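PDB 6F72: MtVAO615 from Myceliophthora thermophila, which probably acts as an oxidoreductase that carries bicovalently bound FAD and, once reduced, reacts rapidly with molecular oxygen, although no substrate has yet been identified. Local coordinates for residues T155-L160 and P223-V228; D85-T90 and A407-F412. All blocks are in the same frame, centred on the assembly; numbering follows the deposited sequence.

In the fold
Contacts 1 and 2 lie side by side around the flavin, their centres about 10 Å apart, and both touch FAD. Along the chain D85-T90 comes first, then T155-L160 and P223-V228, and A407-F412 last, so contact 2 brackets contact 1 in sequence. Contact 1 belongs to the FAD-binding PCMH-type region and joins the loop after strand 150-153 to the start of helix 227-233. Contact 2 pairs the segment leading into helix 89-92 with the loop before strand 412-419, an outermost strand of the seven-stranded antiparallel sheet. The two meet where Y409 OH probably hydrogen-bonds to H157 O, so residues far apart in sequence converge beside the covalently held edge of the flavin.

Contact 1: residues T155-L160 and P223-V228; sequences TGHDYL and PTVGIV. With FAD (flavin-adenine dinucleotide), chain E.
V225 lays its CG2 methyl over one face of the H157 imidazole, a CH-pi contact 3.7 Å from the ring centroid and only 10° off the ring normal. This is the flavin-linking site of the PCMH-type FAD-binding fold: H157 is one of the two anchors of the bicovalent cofactor, joined through ND1 to FAD C8M, and C222, directly before P223-V228, is the other. V225 CG2 also packs on the isoalloxazine, 3.5 Å from FAD C9A, so that this methyl sits in the corner between the imidazole and the flavin. At the ring edge, H157 NE2 donates to T224 OG1 at 2.8 Å, almost straight at 176° and within the ring plane. The covalent link and this bond hold two ring nitrogens, and together they would fix the rotation of the imidazole.

Beside the histidine link, the two segments share the pyrophosphate. T155 N and G156 N both donate to FAD O2A, D158 N donates to FAD O1A, and G226 N reaches FAD O1P at 2.7 Å. A side chain at G226 would run into that phosphate oxygen, and T155 CG2 already packs 3.4 Å from G226 N. T155 OG1 sits between its own backbone N and carbonyl carbon (chi1 63°), close to both FAD O1P and FAD O3P. T155 OG1 also closes an ST turn by accepting from H157 N at 3.3 Å.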
ATOM      1  N   THR A 155      -0.019  -9.668  -2.287  1.00 21.69           N
ATOM      2  CA  THR A 155       1.240  -9.356  -2.984  1.00 22.10           C
ATOM      3  C   THR A 155       2.469  -9.394  -2.035  1.00 22.12           C
ATOM      4  O   THR A 155       3.615  -9.505  -2.495  1.00 22.36           O
ATOM      5  CB  THR A 155       1.206  -7.940  -3.637  1.00 22.21           C
ATOM      6  OG1 THR A 155       1.077  -6.936  -2.618  1.00 21.82           O
ATOM      7  CG2 THR A 155       0.059  -7.786  -4.623  1.00 22.34           C
ATOM      8  N   GLY A 156       2.215  -9.279  -0.729  1.00 21.91           N
ATOM      9  CA  GLY A 156       3.252  -9.104   0.287  1.00 22.03           C
ATOM     10  C   GLY A 156       3.906  -7.723   0.374  1.00 22.25           C
ATOM     11  O   GLY A 156       4.983  -7.572   0.985  1.00 22.22           O
ATOM     12  N   HIS A 157       3.262  -6.714  -0.218  1.00 22.52           N
ATOM     13  CA  HIS A 157       3.753  -5.342  -0.182  1.00 22.75           C
ATOM     14  C   HIS A 157       3.700  -4.683   1.180  1.00 21.89           C
ATOM     15  O   HIS A 157       4.356  -3.664   1.354  1.00 21.86           O
ATOM     16  CB  HIS A 157       2.957  -4.458  -1.116  1.00 23.92           C
ATOM     17  CG  HIS A 157       3.681  -4.080  -2.361  1.00 25.38           C
ATOM     18  ND1 HIS A 157       4.584  -3.027  -2.431  1.00 27.56           N
ATOM     19  CD2 HIS A 157       3.582  -4.597  -3.610  1.00 26.02           C
ATOM     20  CE1 HIS A 157       5.022  -2.956  -3.681  1.00 26.97           C
ATOM     21  NE2 HIS A 157       4.420  -3.878  -4.411  1.00 26.78           N
ATOM     22  N   ASP A 158       2.951  -5.242   2.133  1.00 21.03           N
ATOM     23  CA  ASP A 158       2.628  -4.498   3.364  1.00 20.49           C
ATOM     24  C   ASP A 158       3.814  -4.018   4.186  1.00 20.35           C
ATOM     25  O   ASP A 158       4.592  -4.828   4.691  1.00 20.18           O
ATOM     26  CB  ASP A 158       1.658  -5.219   4.291  1.00 20.12           C
ATOM     27  CG  ASP A 158       0.997  -4.253   5.276  1.00 19.91           C
ATOM     28  OD1 ASP A 158       0.039  -3.536   4.883  1.00 19.66           O
ATOM     29  OD2 ASP A 158       1.467  -4.208   6.434  1.00 19.77           O
ATOM     30  N   TYR A 159       3.891  -2.695   4.362  1.00 20.18           N
ATOM     31  CA  TYR A 159       4.983  -2.074   5.100  1.00 20.17           C
ATOM     32  C   TYR A 159       4.966  -2.411   6.585  1.00 19.83           C
ATOM     33  O   TYR A 159       5.983  -2.265   7.248  1.00 20.04           O
ATOM     34  CB  TYR A 159       5.013  -0.553   4.884  1.00 20.36           C
ATOM     35  CG  TYR A 159       5.373  -0.137   3.477  1.00 20.76           C
ATOM     36  CD1 TYR A 159       6.644  -0.392   2.954  1.00 21.14           C
ATOM     37  CD2 TYR A 159       4.448   0.520   2.663  1.00 20.88           C
ATOM     38  CE1 TYR A 159       6.979  -0.016   1.654  1.00 21.62           C
ATOM     39  CE2 TYR A 159       4.774   0.907   1.365  1.00 21.37           C
ATOM     40  CZ  TYR A 159       6.040   0.631   0.864  1.00 21.72           C
ATOM     41  OH  TYR A 159       6.383   1.013  -0.419  1.00 22.27           O
ATOM     42  N   LEU A 160       3.826  -2.865   7.094  1.00 19.44           N
ATOM     43  CA  LEU A 160       3.643  -3.092   8.523  1.00 19.24           C
ATOM     44  C   LEU A 160       3.643  -4.581   8.864  1.00 19.20           C
ATOM     45  O   LEU A 160       3.372  -4.967  10.000  1.00 19.11           O
ATOM     46  CB  LEU A 160       2.365  -2.374   9.048  1.00 19.07           C
ATOM     47  CG  LEU A 160       2.149  -0.841   8.952  1.00 19.14           C
ATOM     48  CD1 LEU A 160       1.697  -0.338   7.583  1.00 19.17           C
ATOM     49  CD2 LEU A 160       1.152  -0.354   9.998  1.00 19.02           C
ATOM     50  N   PRO A 223       3.399  -0.365  -9.754  1.00 29.52           N
ATOM     51  CA  PRO A 223       2.572  -1.261 -10.606  1.00 28.50           C
ATOM     52  C   PRO A 223       2.241  -2.634 -10.032  1.00 27.44           C
ATOM     53  O   PRO A 223       1.185  -3.183 -10.349  1.00 27.34           O
ATOM     54  CB  PRO A 223       3.387  -1.395 -11.895  1.00 29.24           C
ATOM     55  CG  PRO A 223       4.316  -0.230 -11.893  1.00 29.83           C
ATOM     56  CD  PRO A 223       4.642   0.033 -10.448  1.00 29.77           C
ATOM     57  N   THR A 224       3.125  -3.172  -9.192  1.00 26.66           N
ATOM     58  CA  THR A 224       2.973  -4.516  -8.608  1.00 25.79           C
ATOM     59  C   THR A 224       2.010  -4.554  -7.410  1.00 24.80           C
ATOM     60  O   THR A 224       1.674  -5.629  -6.911  1.00 24.46           O
ATOM     61  CB  THR A 224       4.348  -5.117  -8.179  1.00 26.22           C
ATOM     62  OG1 THR A 224       4.922  -4.326  -7.113  1.00 26.11           O
ATOM     63  CG2 THR A 224       5.313  -5.206  -9.372  1.00 26.67           C
ATOM     64  N   VAL A 225       1.579  -3.380  -6.947  1.00 24.06           N
ATOM     65  CA  VAL A 225       0.634  -3.266  -5.815  1.00 23.28           C
ATOM     66  C   VAL A 225      -0.727  -3.897  -6.134  1.00 22.80           C
ATOM     67  O   VAL A 225      -1.236  -3.720  -7.235  1.00 22.81           O
ATOM     68  CB  VAL A 225       0.493  -1.796  -5.368  1.00 23.15           C
ATOM     69  CG1 VAL A 225      -0.708  -1.591  -4.454  1.00 22.70           C
ATOM     70  CG2 VAL A 225       1.783  -1.377  -4.669  1.00 23.40           C
ATOM     71  N   GLY A 226      -1.274  -4.653  -5.177  1.00 22.32           N
ATOM     72  CA  GLY A 226      -2.563  -5.312  -5.348  1.00 22.05           C
ATOM     73  C   GLY A 226      -3.731  -4.344  -5.173  1.00 21.74           C
ATOM     74  O   GLY A 226      -4.063  -3.969  -4.034  1.00 21.41           O
ATOM     75  N   ILE A 227      -4.359  -3.977  -6.299  1.00 21.69           N
ATOM     76  CA  ILE A 227      -5.447  -2.978  -6.345  1.00 21.46           C
ATOM     77  C   ILE A 227      -6.681  -3.339  -5.511  1.00 21.15           C
ATOM     78  O   ILE A 227      -7.293  -2.460  -4.923  1.00 21.05           O
ATOM     79  CB  ILE A 227      -5.809  -2.566  -7.804  1.00 21.79           C
ATOM     80  CG1 ILE A 227      -6.555  -1.229  -7.827  1.00 21.79           C
ATOM     81  CG2 ILE A 227      -6.540  -3.679  -8.565  1.00 21.91           C
ATOM     82  CD1 ILE A 227      -6.774  -0.666  -9.219  1.00 22.23           C
ATOM     83  N   VAL A 228      -7.007  -4.623  -5.437  1.00 21.00           N
ATOM     84  CA  VAL A 228      -8.191  -5.133  -4.726  1.00 20.75           C
ATOM     85  C   VAL A 228      -7.864  -5.421  -3.252  1.00 20.48           C
ATOM     86  O   VAL A 228      -8.761  -5.573  -2.416  1.00 20.31           O
ATOM     87  CB  VAL A 228      -8.732  -6.397  -5.440  1.00 21.10           C
ATOM     88  CG1 VAL A 228     -10.092  -6.837  -4.883  1.00 21.17           C
ATOM     89  CG2 VAL A 228      -8.854  -6.142  -6.942  1.00 21.35           C
TER
HETATM   90  PA  FAD E 601      -0.514  -7.235   0.942  1.00 27.71           P
HETATM   91  O1A FAD E 601       0.660  -7.087   1.875  1.00 29.18           O
HETATM   92  O2A FAD E 601      -0.669  -8.573   0.273  1.00 28.96           O
HETATM   93  O5B FAD E 601      -1.850  -6.871   1.757  1.00 27.29           O
HETATM   94  C5B FAD E 601      -1.915  -5.752   2.642  1.00 25.55           C
HETATM   95  C4B FAD E 601      -2.980  -5.950   3.714  1.00 24.27           C
HETATM   96  O4B FAD E 601      -4.247  -6.186   3.096  1.00 24.31           O
HETATM   97  C3B FAD E 601      -2.736  -7.129   4.636  1.00 23.62           C
HETATM   98  O3B FAD E 601      -3.210  -6.747   5.933  1.00 22.80           O
HETATM   99  C2B FAD E 601      -3.614  -8.241   4.085  1.00 23.16           C
HETATM  100  O2B FAD E 601      -4.049  -9.136   5.111  1.00 22.94           O
HETATM  101  C1B FAD E 601      -4.775  -7.464   3.488  1.00 23.87           C
HETATM  102  N9A FAD E 601      -5.382  -8.084   2.286  1.00 23.54           N
HETATM  103  C8A FAD E 601      -4.866  -8.053   1.038  1.00 23.37           C
HETATM  104  N7A FAD E 601      -5.692  -8.677   0.162  1.00 23.09           N
HETATM  105  C5A FAD E 601      -6.759  -9.107   0.855  1.00 23.16           C
HETATM  106  C6A FAD E 601      -8.004  -9.841   0.536  1.00 22.71           C
HETATM  107  N6A FAD E 601      -8.238 -10.243  -0.734  1.00 22.98           N
HETATM  108  N1A FAD E 601      -8.868 -10.103   1.543  1.00 22.39           N
HETATM  109  C2A FAD E 601      -8.635  -9.711   2.815  1.00 23.03           C
HETATM  110  N3A FAD E 601      -7.520  -9.028   3.175  1.00 23.47           N
HETATM  111  C4A FAD E 601      -6.563  -8.705   2.256  1.00 23.16           C
HETATM  112  N1  FAD E 601      -0.188   2.998  -1.634  1.00 30.38           N
HETATM  113  C2  FAD E 601      -0.783   4.097  -2.163  1.00 30.63           C
HETATM  114  O2  FAD E 601      -1.842   4.523  -1.645  1.00 30.15           O
HETATM  115  N3  FAD E 601      -0.264   4.743  -3.230  1.00 31.27           N
HETATM  116  C4  FAD E 601       0.871   4.371  -3.844  1.00 30.35           C
HETATM  117  O4  FAD E 601       1.316   5.003  -4.828  1.00 30.68           O
HETATM  118  C4X FAD E 601       1.571   3.173  -3.329  1.00 29.87           C
HETATM  119  N5  FAD E 601       2.710   2.720  -3.895  1.00 29.64           N
HETATM  120  C5X FAD E 601       3.357   1.619  -3.415  1.00 28.29           C
HETATM  121  C6  FAD E 601       4.544   1.160  -4.025  1.00 25.79           C
HETATM  122  C7  FAD E 601       5.188   0.014  -3.508  1.00 25.45           C
HETATM  123  C7M FAD E 601       6.469  -0.457  -4.173  1.00 26.35           C
HETATM  124  C8  FAD E 601       4.607  -0.721  -2.326  1.00 24.56           C
HETATM  125  C8M FAD E 601       5.169  -2.016  -1.758  1.00 20.20           C
HETATM  126  C9  FAD E 601       3.434  -0.252  -1.743  1.00 26.36           C
HETATM  127  C9A FAD E 601       2.786   0.886  -2.235  1.00 27.54           C
HETATM  128  N10 FAD E 601       1.582   1.337  -1.642  1.00 28.38           N
HETATM  129  C10 FAD E 601       0.958   2.493  -2.157  1.00 29.56           C
HETATM  130  C1' FAD E 601       1.050   0.659  -0.462  1.00 27.94           C
HETATM  131  C2' FAD E 601      -0.155  -0.220  -0.614  1.00 27.79           C
HETATM  132  O2' FAD E 601      -1.290   0.627  -0.782  1.00 29.04           O
HETATM  133  C3' FAD E 601      -0.251  -0.997   0.694  1.00 26.83           C
HETATM  134  O3' FAD E 601       1.022  -1.586   1.039  1.00 27.33           O
HETATM  135  C4' FAD E 601      -1.322  -2.074   0.621  1.00 25.74           C
HETATM  136  O4' FAD E 601      -1.544  -2.612   1.925  1.00 24.49           O
HETATM  137  C5' FAD E 601      -0.963  -3.161  -0.395  1.00 26.27           C
HETATM  138  O5' FAD E 601      -1.917  -4.212  -0.384  1.00 27.08           O
HETATM  139  P   FAD E 601      -1.580  -5.593  -1.132  1.00 26.78           P
HETATM  140  O1P FAD E 601      -1.067  -5.282  -2.509  1.00 24.13           O
HETATM  141  O2P FAD E 601      -2.787  -6.474  -0.910  1.00 27.14           O
HETATM  142  O3P FAD E 601      -0.360  -6.153  -0.234  1.00 27.06           O

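Contact 2: residues D85-T90 and A407-F412; sequences DISTIT and AAYFPF. With FAD (flavin-adenine dinucleotide), chain E.
S87 reaches A407 through both its backbone and its side chain: S87 N donates to A407 O at 2.8 Å, and S87 OG donates to the same A407 O at 3.0 Å. The two donors approach the carbonyl from opposite faces of its plane, so one oxygen is gripped twice. With OG anti to its own carbonyl carbon (chi1 -54°), the S87 hydroxyl also comes close to FAD C7M, and A407 CB packs on the same methyl, 3.7 Å from FAD C7M. Y409 brings the edge of its ring beside this hydroxyl, S87 OG lying near the ring plane at 4.0 Å from Y409 CD2, while Y409 CE2 stands 3.5 Å from FAD C8M. An alanine at S87 would probably leave A407 O with the backbone N as its one donor from D85-T90 and open a small gap beside the C7M methyl and the tyrosine edge.

Behind this shell, Y409 N donates to D85 O at 2.9 Å and 175°. With the bond from S87 N it flanks a single beta bridge between I86 and A408. I86 CD1 meets A408 CB loosely at 4.4 Å, and a water accepts from A407 N and donates to S87 O, tying the other end of the pairing.

Farther out, Y409 OH is hydrogen-bonded to H157 O, the carbonyl of the flavin-linked histidine, and D85 OD1 is held by W484 and Q101. T88 OG1 accepts from H91 N as the N-cap of helix 89-92. P411 packs on helix 101-104, and F412, opening strand 412-419, lies against helix 488-508.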
ATOM      1  N   ASP A  85      15.915  -5.853  -3.264  1.00 28.53           N
ATOM      2  CA  ASP A  85      15.367  -4.620  -2.674  1.00 28.10           C
ATOM      3  C   ASP A  85      14.455  -3.820  -3.630  1.00 28.18           C
ATOM      4  O   ASP A  85      14.177  -2.638  -3.399  1.00 28.16           O
ATOM      5  CB  ASP A  85      16.513  -3.755  -2.116  1.00 28.33           C
ATOM      6  CG  ASP A  85      17.304  -4.456  -1.021  1.00 28.05           C
ATOM      7  OD1 ASP A  85      16.777  -5.367  -0.335  1.00 27.49           O
ATOM      8  OD2 ASP A  85      18.466  -4.077  -0.835  1.00 28.54           O
ATOM      9  N   ILE A  86      13.982  -4.487  -4.687  1.00 28.35           N
ATOM     10  CA  ILE A  86      13.029  -3.926  -5.660  1.00 28.42           C
ATOM     11  C   ILE A  86      11.701  -4.700  -5.531  1.00 27.75           C
ATOM     12  O   ILE A  86      11.697  -5.878  -5.159  1.00 27.43           O
ATOM     13  CB  ILE A  86      13.612  -3.971  -7.117  1.00 29.39           C
ATOM     14  CG1 ILE A  86      15.016  -3.302  -7.205  1.00 30.08           C
ATOM     15  CG2 ILE A  86      12.631  -3.454  -8.186  1.00 29.56           C
ATOM     16  CD1 ILE A  86      15.098  -1.816  -6.859  1.00 30.20           C
ATOM     17  N   SER A  87      10.580  -4.017  -5.777  1.00 27.49           N
ATOM     18  CA  SER A  87       9.270  -4.684  -5.913  1.00 27.07           C
ATOM     19  C   SER A  87       9.234  -5.349  -7.287  1.00 27.60           C
ATOM     20  O   SER A  87       9.049  -4.691  -8.312  1.00 28.18           O
ATOM     21  CB  SER A  87       8.105  -3.698  -5.724  1.00 26.68           C
ATOM     22  OG  SER A  87       8.224  -3.012  -4.489  1.00 26.27           O
ATOM     23  N   THR A  88       9.470  -6.655  -7.296  1.00 27.62           N
ATOM     24  CA  THR A  88       9.534  -7.427  -8.539  1.00 28.23           C
ATOM     25  C   THR A  88       8.444  -8.474  -8.561  1.00 27.97           C
ATOM     26  O   THR A  88       8.003  -8.959  -7.506  1.00 27.26           O
ATOM     27  CB  THR A  88      10.865  -8.186  -8.675  1.00 28.63           C
ATOM     28  OG1 THR A  88      10.991  -9.099  -7.578  1.00 28.08           O
ATOM     29  CG2 THR A  88      12.053  -7.222  -8.732  1.00 29.04           C
ATOM     30  N   ILE A  89       8.049  -8.847  -9.773  1.00 28.67           N
ATOM     31  CA  ILE A  89       7.019  -9.860  -9.980  1.00 28.78           C
ATOM     32  C   ILE A  89       7.487 -11.220  -9.442  1.00 28.92           C
ATOM     33  O   ILE A  89       6.697 -11.985  -8.897  1.00 28.63           O
ATOM     34  CB  ILE A  89       6.535  -9.885 -11.461  1.00 29.37           C
ATOM     35  CG1 ILE A  89       5.235 -10.687 -11.625  1.00 29.20           C
ATOM     36  CG2 ILE A  89       7.624 -10.381 -12.406  1.00 30.25           C
ATOM     37  CD1 ILE A  89       3.994 -10.017 -11.072  1.00 28.51           C
ATOM     38  N   THR A  90       8.789 -11.469  -9.558  1.00 29.63           N
ATOM     39  CA  THR A  90       9.452 -12.683  -9.060  1.00 29.92           C
ATOM     40  C   THR A  90       9.174 -12.905  -7.562  1.00 29.23           C
ATOM     41  O   THR A  90       8.745 -13.987  -7.146  1.00 29.30           O
ATOM     42  CB  THR A  90      10.974 -12.619  -9.365  1.00 30.59           C
ATOM     43  OG1 THR A  90      11.154 -12.596 -10.787  1.00 31.53           O
ATOM     44  CG2 THR A  90      11.732 -13.829  -8.802  1.00 30.73           C
ATOM     45  N   ALA A 407      10.040  -0.147  -8.687  1.00 29.23           N
ATOM     46  CA  ALA A 407       9.817   0.558  -7.427  1.00 28.25           C
ATOM     47  C   ALA A 407      10.575  -0.080  -6.264  1.00 27.57           C
ATOM     48  O   ALA A 407      10.240  -1.195  -5.827  1.00 27.28           O
ATOM     49  CB  ALA A 407       8.328   0.668  -7.127  1.00 27.92           C
ATOM     50  N   ALA A 408      11.602   0.641  -5.795  1.00 26.97           N
ATOM     51  CA  ALA A 408      12.398   0.276  -4.624  1.00 26.29           C
ATOM     52  C   ALA A 408      11.511   0.010  -3.423  1.00 25.34           C
ATOM     53  O   ALA A 408      10.467   0.652  -3.262  1.00 25.24           O
ATOM     54  CB  ALA A 408      13.400   1.372  -4.305  1.00 26.62           C
ATOM     55  N   TYR A 409      11.900  -0.968  -2.614  1.00 24.65           N
ATOM     56  CA  TYR A 409      11.176  -1.262  -1.398  1.00 23.94           C
ATOM     57  C   TYR A 409      11.942  -0.753  -0.203  1.00 24.04           C
ATOM     58  O   TYR A 409      13.013  -1.285   0.141  1.00 24.21           O
ATOM     59  CB  TYR A 409      10.881  -2.748  -1.223  1.00 23.50           C
ATOM     60  CG  TYR A 409       9.827  -2.980  -0.171  1.00 22.91           C
ATOM     61  CD1 TYR A 409      10.155  -2.980   1.199  1.00 22.69           C
ATOM     62  CD2 TYR A 409       8.481  -3.167  -0.540  1.00 22.62           C
ATOM     63  CE1 TYR A 409       9.187  -3.169   2.168  1.00 22.34           C
ATOM     64  CE2 TYR A 409       7.499  -3.364   0.422  1.00 22.27           C
ATOM     65  CZ  TYR A 409       7.844  -3.363   1.766  1.00 22.21           C
ATOM     66  OH  TYR A 409       6.858  -3.551   2.701  1.00 21.87           O
ATOM     67  N   PHE A 410      11.383   0.273   0.429  1.00 23.85           N
ATOM     68  CA  PHE A 410      11.925   0.824   1.664  1.00 23.83           C
ATOM     69  C   PHE A 410      11.038   0.367   2.826  1.00 23.23           C
ATOM     70  O   PHE A 410       9.879   0.759   2.899  1.00 23.10           O
ATOM     71  CB  PHE A 410      11.948   2.344   1.608  1.00 24.39           C
ATOM     72  CG  PHE A 410      12.650   2.925   0.408  1.00 25.11           C
ATOM     73  CD1 PHE A 410      14.010   2.705   0.189  1.00 25.65           C
ATOM     74  CD2 PHE A 410      11.954   3.754  -0.482  1.00 25.37           C
ATOM     75  CE1 PHE A 410      14.660   3.276  -0.905  1.00 26.20           C
ATOM     76  CE2 PHE A 410      12.598   4.333  -1.575  1.00 25.94           C
ATOM     77  CZ  PHE A 410      13.955   4.090  -1.789  1.00 26.23           C
ATOM     78  N   PRO A 411      11.567  -0.479   3.726  1.00 23.03           N
ATOM     79  CA  PRO A 411      10.795  -1.121   4.809  1.00 22.70           C
ATOM     80  C   PRO A 411      10.486  -0.245   6.030  1.00 22.62           C
ATOM     81  O   PRO A 411       9.839  -0.715   6.988  1.00 22.47           O
ATOM     82  CB  PRO A 411      11.710  -2.269   5.236  1.00 22.84           C
ATOM     83  CG  PRO A 411      13.082  -1.760   4.957  1.00 23.13           C
ATOM     84  CD  PRO A 411      12.965  -0.958   3.696  1.00 23.16           C
ATOM     85  N   PHE A 412      10.979   0.991   6.011  1.00 22.77           N
ATOM     86  CA  PHE A 412      10.724   1.965   7.071  1.00 22.79           C
ATOM     87  C   PHE A 412       9.968   3.168   6.488  1.00 22.87           C
ATOM     88  O   PHE A 412      10.446   4.313   6.544  1.00 23.24           O
ATOM     89  CB  PHE A 412      12.029   2.388   7.777  1.00 23.06           C
ATOM     90  CG  PHE A 412      12.935   1.233   8.133  1.00 23.02           C
ATOM     91  CD1 PHE A 412      12.607   0.350   9.172  1.00 22.91           C
ATOM     92  CD2 PHE A 412      14.114   1.014   7.420  1.00 23.20           C
ATOM     93  CE1 PHE A 412      13.443  -0.719   9.488  1.00 23.03           C
ATOM     94  CE2 PHE A 412      14.950  -0.052   7.733  1.00 23.23           C
ATOM     95  CZ  PHE A 412      14.620  -0.911   8.774  1.00 23.17           C
TER
HETATM   96  PA  FAD E 601      -0.514  -7.235   0.942  1.00 27.71           P
HETATM   97  O1A FAD E 601       0.660  -7.087   1.875  1.00 29.18           O
HETATM   98  O2A FAD E 601      -0.669  -8.573   0.273  1.00 28.96           O
HETATM   99  O5B FAD E 601      -1.850  -6.871   1.757  1.00 27.29           O
HETATM  100  C5B FAD E 601      -1.915  -5.752   2.642  1.00 25.55           C
HETATM  101  C4B FAD E 601      -2.980  -5.950   3.714  1.00 24.27           C
HETATM  102  O4B FAD E 601      -4.247  -6.186   3.096  1.00 24.31           O
HETATM  103  C3B FAD E 601      -2.736  -7.129   4.636  1.00 23.62           C
HETATM  104  O3B FAD E 601      -3.210  -6.747   5.933  1.00 22.80           O
HETATM  105  C2B FAD E 601      -3.614  -8.241   4.085  1.00 23.16           C
HETATM  106  O2B FAD E 601      -4.049  -9.136   5.111  1.00 22.94           O
HETATM  107  C1B FAD E 601      -4.775  -7.464   3.488  1.00 23.87           C
HETATM  108  N9A FAD E 601      -5.382  -8.084   2.286  1.00 23.54           N
HETATM  109  C8A FAD E 601      -4.866  -8.053   1.038  1.00 23.37           C
HETATM  110  N7A FAD E 601      -5.692  -8.677   0.162  1.00 23.09           N
HETATM  111  C5A FAD E 601      -6.759  -9.107   0.855  1.00 23.16           C
HETATM  112  C6A FAD E 601      -8.004  -9.841   0.536  1.00 22.71           C
HETATM  113  N6A FAD E 601      -8.238 -10.243  -0.734  1.00 22.98           N
HETATM  114  N1A FAD E 601      -8.868 -10.103   1.543  1.00 22.39           N
HETATM  115  C2A FAD E 601      -8.635  -9.711   2.815  1.00 23.03           C
HETATM  116  N3A FAD E 601      -7.520  -9.028   3.175  1.00 23.47           N
HETATM  117  C4A FAD E 601      -6.563  -8.705   2.256  1.00 23.16           C
HETATM  118  N1  FAD E 601      -0.188   2.998  -1.634  1.00 30.38           N
HETATM  119  C2  FAD E 601      -0.783   4.097  -2.163  1.00 30.63           C
HETATM  120  O2  FAD E 601      -1.842   4.523  -1.645  1.00 30.15           O
HETATM  121  N3  FAD E 601      -0.264   4.743  -3.230  1.00 31.27           N
HETATM  122  C4  FAD E 601       0.871   4.371  -3.844  1.00 30.35           C
HETATM  123  O4  FAD E 601       1.316   5.003  -4.828  1.00 30.68           O
HETATM  124  C4X FAD E 601       1.571   3.173  -3.329  1.00 29.87           C
HETATM  125  N5  FAD E 601       2.710   2.720  -3.895  1.00 29.64           N
HETATM  126  C5X FAD E 601       3.357   1.619  -3.415  1.00 28.29           C
HETATM  127  C6  FAD E 601       4.544   1.160  -4.025  1.00 25.79           C
HETATM  128  C7  FAD E 601       5.188   0.014  -3.508  1.00 25.45           C
HETATM  129  C7M FAD E 601       6.469  -0.457  -4.173  1.00 26.35           C
HETATM  130  C8  FAD E 601       4.607  -0.721  -2.326  1.00 24.56           C
HETATM  131  C8M FAD E 601       5.169  -2.016  -1.758  1.00 20.20           C
HETATM  132  C9  FAD E 601       3.434  -0.252  -1.743  1.00 26.36           C
HETATM  133  C9A FAD E 601       2.786   0.886  -2.235  1.00 27.54           C
HETATM  134  N10 FAD E 601       1.582   1.337  -1.642  1.00 28.38           N
HETATM  135  C10 FAD E 601       0.958   2.493  -2.157  1.00 29.56           C
HETATM  136  C1' FAD E 601       1.050   0.659  -0.462  1.00 27.94           C
HETATM  137  C2' FAD E 601      -0.155  -0.220  -0.614  1.00 27.79           C
HETATM  138  O2' FAD E 601      -1.290   0.627  -0.782  1.00 29.04           O
HETATM  139  C3' FAD E 601      -0.251  -0.997   0.694  1.00 26.83           C
HETATM  140  O3' FAD E 601       1.022  -1.586   1.039  1.00 27.33           O
HETATM  141  C4' FAD E 601      -1.322  -2.074   0.621  1.00 25.74           C
HETATM  142  O4' FAD E 601      -1.544  -2.612   1.925  1.00 24.49           O
HETATM  143  C5' FAD E 601      -0.963  -3.161  -0.395  1.00 26.27           C
HETATM  144  O5' FAD E 601      -1.917  -4.212  -0.384  1.00 27.08           O
HETATM  145  P   FAD E 601      -1.580  -5.593  -1.132  1.00 26.78           P
HETATM  146  O1P FAD E 601      -1.067  -5.282  -2.509  1.00 24.13           O
HETATM  147  O2P FAD E 601      -2.787  -6.474  -0.910  1.00 27.14           O
HETATM  148  O3P FAD E 601      -0.360  -6.153  -0.234  1.00 27.06           O
HETATM  149  O   HOH W   1       7.984  -2.266  -9.144  1.00 34.14           O